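Local structure of major capsid protein (Paramecium bursaria Chlorella virus 1, 5TIP) at residues 63-68 with 206-211; 67-72 with 148-153. The protein self-assembles as trimers into the large icosahedral capsid of the virus, about 190 nm across, as its major, glycosylated building block. One frame throughout, in Å; residues are numbered along the deposited sequence.

Interaction 1: residues 63-68 with 206-211; sequences GDLITD and DYIFLD
Asp64 and Leu65 both send their backbone N-H groups to one carbonyl, Ile208 O, and this doubled grip is the signature of a classic beta bulge. The two donors come in differently: Leu65 N lies in the carbonyl plane on a lone pair, whereas Asp64 N is tilted 23° from that plane. Ile208 N donates back to Leu65 O at 2.7 Å. The Asp64 side chain then extends the pairing beyond the strand start: its CG sits anti to the carbonyl carbon (chi1 -56°), and OD2 takes the N-H of Leu210 at 3.0 Å on its anti side. Since OD1 is salt-bridged to Arg215, both carboxylate oxygens are held.

Past the bulge, side chains split between two faces. Leu65 and Ile208 meet CB to CB at 3.8 Å, and the Leu210 side chain crosses that of Leu65 at about a right angle, its CD1 3.9 Å from Leu65 CG; Phe26 of the second subunit and Phe218 lie against this cluster. On the other face, Ile66 runs beside Tyr207 and sets CG2 3.6 Å from Tyr207 CD2, while the tyrosine hydroxyl hydrogen-bonds Ser60 O and Gln43 NE2. Gly63 CA lies over the Phe209 ring in a CH-pi contact, 4.3 Å from its centroid.

At the other end, Thr67 N and Asp68 O bond to Asp206 O and Asp206 N. The carboxylates of Asp68 and Asp206 come within 4.2 Å (OD2 to OD2), a proximity that might raise the pKa of one; the water modelled between them sits too close to both to be trusted. The whole is an antiparallel ladder opening on a classic bulge, within the N-terminal jelly roll of the double jelly-roll capsid fold.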
loop_
_atom_site.group_PDB
_atom_site.type_symbol
_atom_site.label_atom_id
_atom_site.label_comp_id
_atom_site.label_asym_id
_atom_site.label_seq_id
_atom_site.Cartn_x
_atom_site.Cartn_y
_atom_site.Cartn_z
ATOM N N GLY A 63 -7.768 -12.283 -30.849
ATOM C CA GLY A 63 -6.996 -13.239 -30.081
ATOM C C GLY A 63 -7.843 -14.341 -29.482
ATOM O O GLY A 63 -9.018 -14.489 -29.829
ATOM N N ASP A 64 -7.256 -15.122 -28.578
ATOM C CA ASP A 64 -7.943 -16.269 -27.999
ATOM C C ASP A 64 -8.686 -15.915 -26.718
ATOM O O ASP A 64 -9.809 -16.385 -26.505
ATOM C CB ASP A 64 -6.941 -17.395 -27.744
ATOM C CG ASP A 64 -6.191 -17.795 -29.002
ATOM O OD1 ASP A 64 -6.821 -17.840 -30.080
ATOM O OD2 ASP A 64 -4.971 -18.051 -28.919
ATOM N N LEU A 65 -8.083 -15.101 -25.856
ATOM C CA LEU A 65 -8.723 -14.636 -24.636
ATOM C C LEU A 65 -8.673 -13.116 -24.602
ATOM O O LEU A 65 -7.894 -12.488 -25.321
ATOM C CB LEU A 65 -8.040 -15.202 -23.382
ATOM C CG LEU A 65 -7.450 -16.613 -23.455
ATOM C CD1 LEU A 65 -6.623 -16.895 -22.219
ATOM C CD2 LEU A 65 -8.540 -17.658 -23.608
ATOM N N ILE A 66 -9.513 -12.525 -23.756
ATOM C CA ILE A 66 -9.486 -11.088 -23.508
ATOM C C ILE A 66 -9.441 -10.856 -22.006
ATOM O O ILE A 66 -10.052 -11.600 -21.231
ATOM C CB ILE A 66 -10.688 -10.352 -24.139
ATOM C CG1 ILE A 66 -12.013 -10.889 -23.601
ATOM C CG2 ILE A 66 -10.644 -10.464 -25.649
ATOM C CD1 ILE A 66 -13.219 -10.160 -24.150
ATOM N N THR A 67 -8.701 -9.826 -21.597
ATOM C CA THR A 67 -8.550 -9.496 -20.187
ATOM C C THR A 67 -8.942 -8.046 -19.936
ATOM O O THR A 67 -10.122 -7.742 -19.735
ATOM C CB THR A 67 -7.111 -9.751 -19.724
ATOM O OG1 THR A 67 -6.203 -9.005 -20.544
ATOM C CG2 THR A 67 -6.771 -11.231 -19.821
ATOM N N ASP A 68 -7.962 -7.147 -19.942
ATOM C CA ASP A 68 -8.222 -5.751 -19.621
ATOM C C ASP A 68 -8.963 -5.059 -20.758
ATOM O O ASP A 68 -8.719 -5.329 -21.937
ATOM C CB ASP A 68 -6.909 -5.024 -19.339
ATOM C CG ASP A 68 -6.115 -5.671 -18.225
ATOM O OD1 ASP A 68 -6.719 -6.041 -17.198
ATOM O OD2 ASP A 68 -4.884 -5.818 -18.382
ATOM N N ASP A 206 -7.482 -5.852 -24.381
ATOM C CA ASP A 206 -6.235 -6.602 -24.298
ATOM C C ASP A 206 -6.501 -8.066 -24.627
ATOM O O ASP A 206 -7.271 -8.733 -23.929
ATOM C CB ASP A 206 -5.615 -6.470 -22.907
ATOM C CG ASP A 206 -4.959 -5.120 -22.687
ATOM O OD1 ASP A 206 -5.658 -4.091 -22.789
ATOM O OD2 ASP A 206 -3.742 -5.091 -22.402
ATOM N N TYR A 207 -5.867 -8.559 -25.685
ATOM C CA TYR A 207 -6.047 -9.928 -26.139
ATOM C C TYR A 207 -4.881 -10.801 -25.692
ATOM O O TYR A 207 -3.741 -10.343 -25.587
ATOM C CB TYR A 207 -6.173 -9.992 -27.663
ATOM C CG TYR A 207 -7.450 -9.394 -28.207
ATOM C CD1 TYR A 207 -7.569 -8.026 -28.405
ATOM C CD2 TYR A 207 -8.537 -10.198 -28.525
ATOM C CE1 TYR A 207 -8.734 -7.474 -28.903
ATOM C CE2 TYR A 207 -9.707 -9.655 -29.024
ATOM C CZ TYR A 207 -9.799 -8.293 -29.211
ATOM O OH TYR A 207 -10.961 -7.745 -29.707
ATOM N N ILE A 208 -5.183 -12.067 -25.426
ATOM C CA ILE A 208 -4.183 -13.069 -25.078
ATOM C C ILE A 208 -4.053 -14.034 -26.247
ATOM O O ILE A 208 -5.048 -14.617 -26.692
ATOM C CB ILE A 208 -4.550 -13.820 -23.786
ATOM C CG1 ILE A 208 -4.813 -12.838 -22.643
ATOM C CG2 ILE A 208 -3.449 -14.801 -23.415
ATOM C CD1 ILE A 208 -3.592 -12.057 -22.216
ATOM N N PHE A 209 -2.831 -14.195 -26.747
ATOM C CA PHE A 209 -2.532 -15.147 -27.809
ATOM C C PHE A 209 -1.874 -16.374 -27.192
ATOM O O PHE A 209 -0.822 -16.263 -26.555
ATOM C CB PHE A 209 -1.633 -14.512 -28.871
ATOM C CG PHE A 209 -2.256 -13.329 -29.558
ATOM C CD1 PHE A 209 -2.189 -12.066 -28.994
ATOM C CD2 PHE A 209 -2.915 -13.481 -30.765
ATOM C CE1 PHE A 209 -2.766 -10.979 -29.620
ATOM C CE2 PHE A 209 -3.494 -12.396 -31.397
ATOM C CZ PHE A 209 -3.418 -11.144 -30.824
ATOM N N LEU A 210 -2.490 -17.535 -27.384
ATOM C CA LEU A 210 -2.072 -18.770 -26.741
ATOM C C LEU A 210 -1.296 -19.666 -27.700
ATOM O O LEU A 210 -1.403 -19.556 -28.923
ATOM C CB LEU A 210 -3.285 -19.526 -26.192
ATOM C CG LEU A 210 -4.088 -18.800 -25.110
ATOM C CD1 LEU A 210 -5.352 -19.572 -24.764
ATOM C CD2 LEU A 210 -3.236 -18.575 -23.873
ATOM N N ASP A 211 -0.503 -20.562 -27.114
ATOM C CA ASP A 211 0.260 -21.545 -27.865
ATOM C C ASP A 211 -0.659 -22.660 -28.368
ATOM O O ASP A 211 -1.828 -22.754 -27.988
ATOM C CB ASP A 211 1.388 -22.114 -27.005
ATOM C CG ASP A 211 2.616 -22.481 -27.818
ATOM O OD1 ASP A 211 2.454 -22.890 -28.987
ATOM O OD2 ASP A 211 3.742 -22.355 -27.290
HETATM O O HOH W 1 -3.199 -6.103 -20.263
#

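Interaction 2: residues 67-72 with 148-153; sequences TDIVVE and VPLIFF
A regular antiparallel strand pair in the N-terminal jelly roll of this double jelly-roll capsid protein brings Val70 and Val71 alongside Pro149 and Val148. Val71 and Val148 form the hydrogen-bonded pair: Val71 N donates to Val148 O at 2.9 Å, and Val148 N answers to Val71 O at 2.8 Å, almost perfectly straight at 179°. Val70 and Pro149 follow as the non-hydrogen-bonded pair, CA to CA 4.4 Å. In such a pair the backbone nitrogens are turned away from the partner strand, so the proline, which has no N-H to give, costs the ladder nothing. One residue further on, Leu150 N donates to Ile69 O at 3.0 Å.

The side chains divide by face. Ile69 and Leu150 cross obliquely, with Ile69 CG2 3.7 Å from Leu150 CD1; CG2, the branch anti to the backbone N, is the one that meets the leucine methyl. Val71 and Val148 pack more loosely, CB to CB 4.4 Å. Leu174 and Phe176 of strand 172-178 and Leu92 of strand 92-99, both in the four-stranded sheet, lie against this apolar group, together with Phe112 of helix 109-119; it is the interior of the sandwich. Val70 and Pro149 instead face the third subunit, where Gln340 and Tyr339 of that chain pack on them. Beside the Leu150 to Ile69 bond a water bridges the two backbones: it accepts from Ile69 N at 3.3 Å and donates to Leu150 O at 2.8 Å.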
loop_
_atom_site.group_PDB
_atom_site.type_symbol
_atom_site.label_atom_id
_atom_site.label_comp_id
_atom_site.label_asym_id
_atom_site.label_seq_id
_atom_site.Cartn_x
_atom_site.Cartn_y
_atom_site.Cartn_z
ATOM N N THR A 67 -8.701 -9.826 -21.597
ATOM C CA THR A 67 -8.550 -9.496 -20.187
ATOM C C THR A 67 -8.942 -8.046 -19.936
ATOM O O THR A 67 -10.122 -7.742 -19.735
ATOM C CB THR A 67 -7.111 -9.751 -19.724
ATOM O OG1 THR A 67 -6.203 -9.005 -20.544
ATOM C CG2 THR A 67 -6.771 -11.231 -19.821
ATOM N N ASP A 68 -7.962 -7.147 -19.942
ATOM C CA ASP A 68 -8.222 -5.751 -19.621
ATOM C C ASP A 68 -8.963 -5.059 -20.758
ATOM O O ASP A 68 -8.719 -5.329 -21.937
ATOM C CB ASP A 68 -6.909 -5.024 -19.339
ATOM C CG ASP A 68 -6.115 -5.671 -18.225
ATOM O OD1 ASP A 68 -6.719 -6.041 -17.198
ATOM O OD2 ASP A 68 -4.884 -5.818 -18.382
ATOM N N ILE A 69 -9.883 -4.166 -20.397
ATOM C CA ILE A 69 -10.589 -3.314 -21.345
ATOM C C ILE A 69 -10.557 -1.889 -20.814
ATOM O O ILE A 69 -10.954 -1.642 -19.669
ATOM C CB ILE A 69 -12.044 -3.773 -21.569
ATOM C CG1 ILE A 69 -12.081 -5.179 -22.170
ATOM C CG2 ILE A 69 -12.779 -2.790 -22.466
ATOM C CD1 ILE A 69 -13.471 -5.650 -22.541
ATOM N N VAL A 70 -10.088 -0.955 -21.638
ATOM C CA VAL A 70 -9.953 0.445 -21.254
ATOM C C VAL A 70 -10.728 1.305 -22.242
ATOM O O VAL A 70 -10.650 1.096 -23.458
ATOM C CB VAL A 70 -8.473 0.881 -21.194
ATOM C CG1 VAL A 70 -8.360 2.340 -20.782
ATOM C CG2 VAL A 70 -7.697 -0.006 -20.235
ATOM N N VAL A 71 -11.477 2.270 -21.716
ATOM C CA VAL A 71 -12.201 3.246 -22.522
ATOM C C VAL A 71 -11.443 4.564 -22.450
ATOM O O VAL A 71 -11.253 5.122 -21.363
ATOM C CB VAL A 71 -13.649 3.417 -22.036
ATOM C CG1 VAL A 71 -14.364 4.480 -22.861
ATOM C CG2 VAL A 71 -14.390 2.090 -22.098
ATOM N N GLU A 72 -11.003 5.059 -23.602
ATOM C CA GLU A 72 -10.276 6.318 -23.676
ATOM C C GLU A 72 -11.234 7.452 -24.015
ATOM O O GLU A 72 -12.037 7.336 -24.947
ATOM C CB GLU A 72 -9.155 6.244 -24.714
ATOM C CG GLU A 72 -8.054 5.254 -24.363
ATOM C CD GLU A 72 -6.854 5.356 -25.285
ATOM O OE1 GLU A 72 -6.840 6.260 -26.146
ATOM O OE2 GLU A 72 -5.926 4.528 -25.155
ATOM N N VAL A 148 -10.568 5.094 -18.676
ATOM C CA VAL A 148 -11.504 4.511 -17.719
ATOM C C VAL A 148 -11.383 2.993 -17.823
ATOM O O VAL A 148 -11.819 2.416 -18.833
ATOM C CB VAL A 148 -12.942 4.974 -17.980
ATOM C CG1 VAL A 148 -13.867 4.449 -16.896
ATOM C CG2 VAL A 148 -13.003 6.493 -18.049
ATOM N N PRO A 149 -10.800 2.315 -16.832
ATOM C CA PRO A 149 -10.684 0.851 -16.902
ATOM C C PRO A 149 -11.963 0.181 -16.414
ATOM O O PRO A 149 -12.514 0.546 -15.373
ATOM C CB PRO A 149 -9.504 0.548 -15.974
ATOM C CG PRO A 149 -9.560 1.646 -14.956
ATOM C CD PRO A 149 -10.103 2.871 -15.659
ATOM N N LEU A 150 -12.433 -0.803 -17.173
ATOM C CA LEU A 150 -13.607 -1.559 -16.770
ATOM C C LEU A 150 -13.225 -2.582 -15.708
ATOM O O LEU A 150 -12.081 -3.040 -15.638
ATOM C CB LEU A 150 -14.242 -2.258 -17.972
ATOM C CG LEU A 150 -14.753 -1.355 -19.098
ATOM C CD1 LEU A 150 -15.519 -2.166 -20.134
ATOM C CD2 LEU A 150 -15.615 -0.227 -18.549
ATOM N N ILE A 151 -14.197 -2.935 -14.869
ATOM C CA ILE A 151 -13.923 -3.801 -13.728
ATOM C C ILE A 151 -14.881 -4.984 -13.715
ATOM O O ILE A 151 -15.394 -5.370 -12.658
ATOM C CB ILE A 151 -13.995 -3.015 -12.405
ATOM C CG1 ILE A 151 -15.270 -2.170 -12.346
ATOM C CG2 ILE A 151 -12.762 -2.140 -12.243
ATOM C CD1 ILE A 151 -15.363 -1.279 -11.126
ATOM N N PHE A 152 -15.126 -5.575 -14.883
ATOM C CA PHE A 152 -15.887 -6.812 -14.942
ATOM C C PHE A 152 -15.009 -7.973 -14.473
ATOM O O PHE A 152 -13.834 -7.799 -14.135
ATOM C CB PHE A 152 -16.431 -7.035 -16.352
ATOM C CG PHE A 152 -17.472 -6.030 -16.762
ATOM C CD1 PHE A 152 -18.684 -5.954 -16.096
ATOM C CD2 PHE A 152 -17.236 -5.158 -17.812
ATOM C CE1 PHE A 152 -19.640 -5.029 -16.470
ATOM C CE2 PHE A 152 -18.189 -4.230 -18.191
ATOM C CZ PHE A 152 -19.392 -4.166 -17.519
ATOM N N PHE A 153 -15.582 -9.180 -14.454
ATOM C CA PHE A 153 -14.888 -10.311 -13.843
ATOM C C PHE A 153 -13.600 -10.649 -14.585
ATOM O O PHE A 153 -12.587 -10.986 -13.960
ATOM C CB PHE A 153 -15.811 -11.532 -13.773
ATOM C CG PHE A 153 -16.248 -12.050 -15.115
ATOM C CD1 PHE A 153 -17.386 -11.553 -15.726
ATOM C CD2 PHE A 153 -15.529 -13.047 -15.756
ATOM C CE1 PHE A 153 -17.792 -12.032 -16.956
ATOM C CE2 PHE A 153 -15.930 -13.527 -16.987
ATOM C CZ PHE A 153 -17.063 -13.020 -17.588
HETATM O O HOH W 2 -9.822 -3.107 -17.275
#

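Overall arrangement
Both contacts are built on strand 65-76, and their centres lie 14 Å apart. Interaction 1 takes its beginning and interaction 2 its middle, with Thr67 and Asp68 common to both segments. The partners line opposite edges of that strand: 200-210 on one, 143-149 on the other, so 65-76 is an inner strand of the sheet. Along the chain 63-72 comes first, then 148-153, then 206-211, so distant parts of the sequence are stitched into one sheet of the N-terminal jelly roll. Both also touch the third subunit, and interaction 1 the second as well, which places this sheet at the interfaces of the capsid trimer.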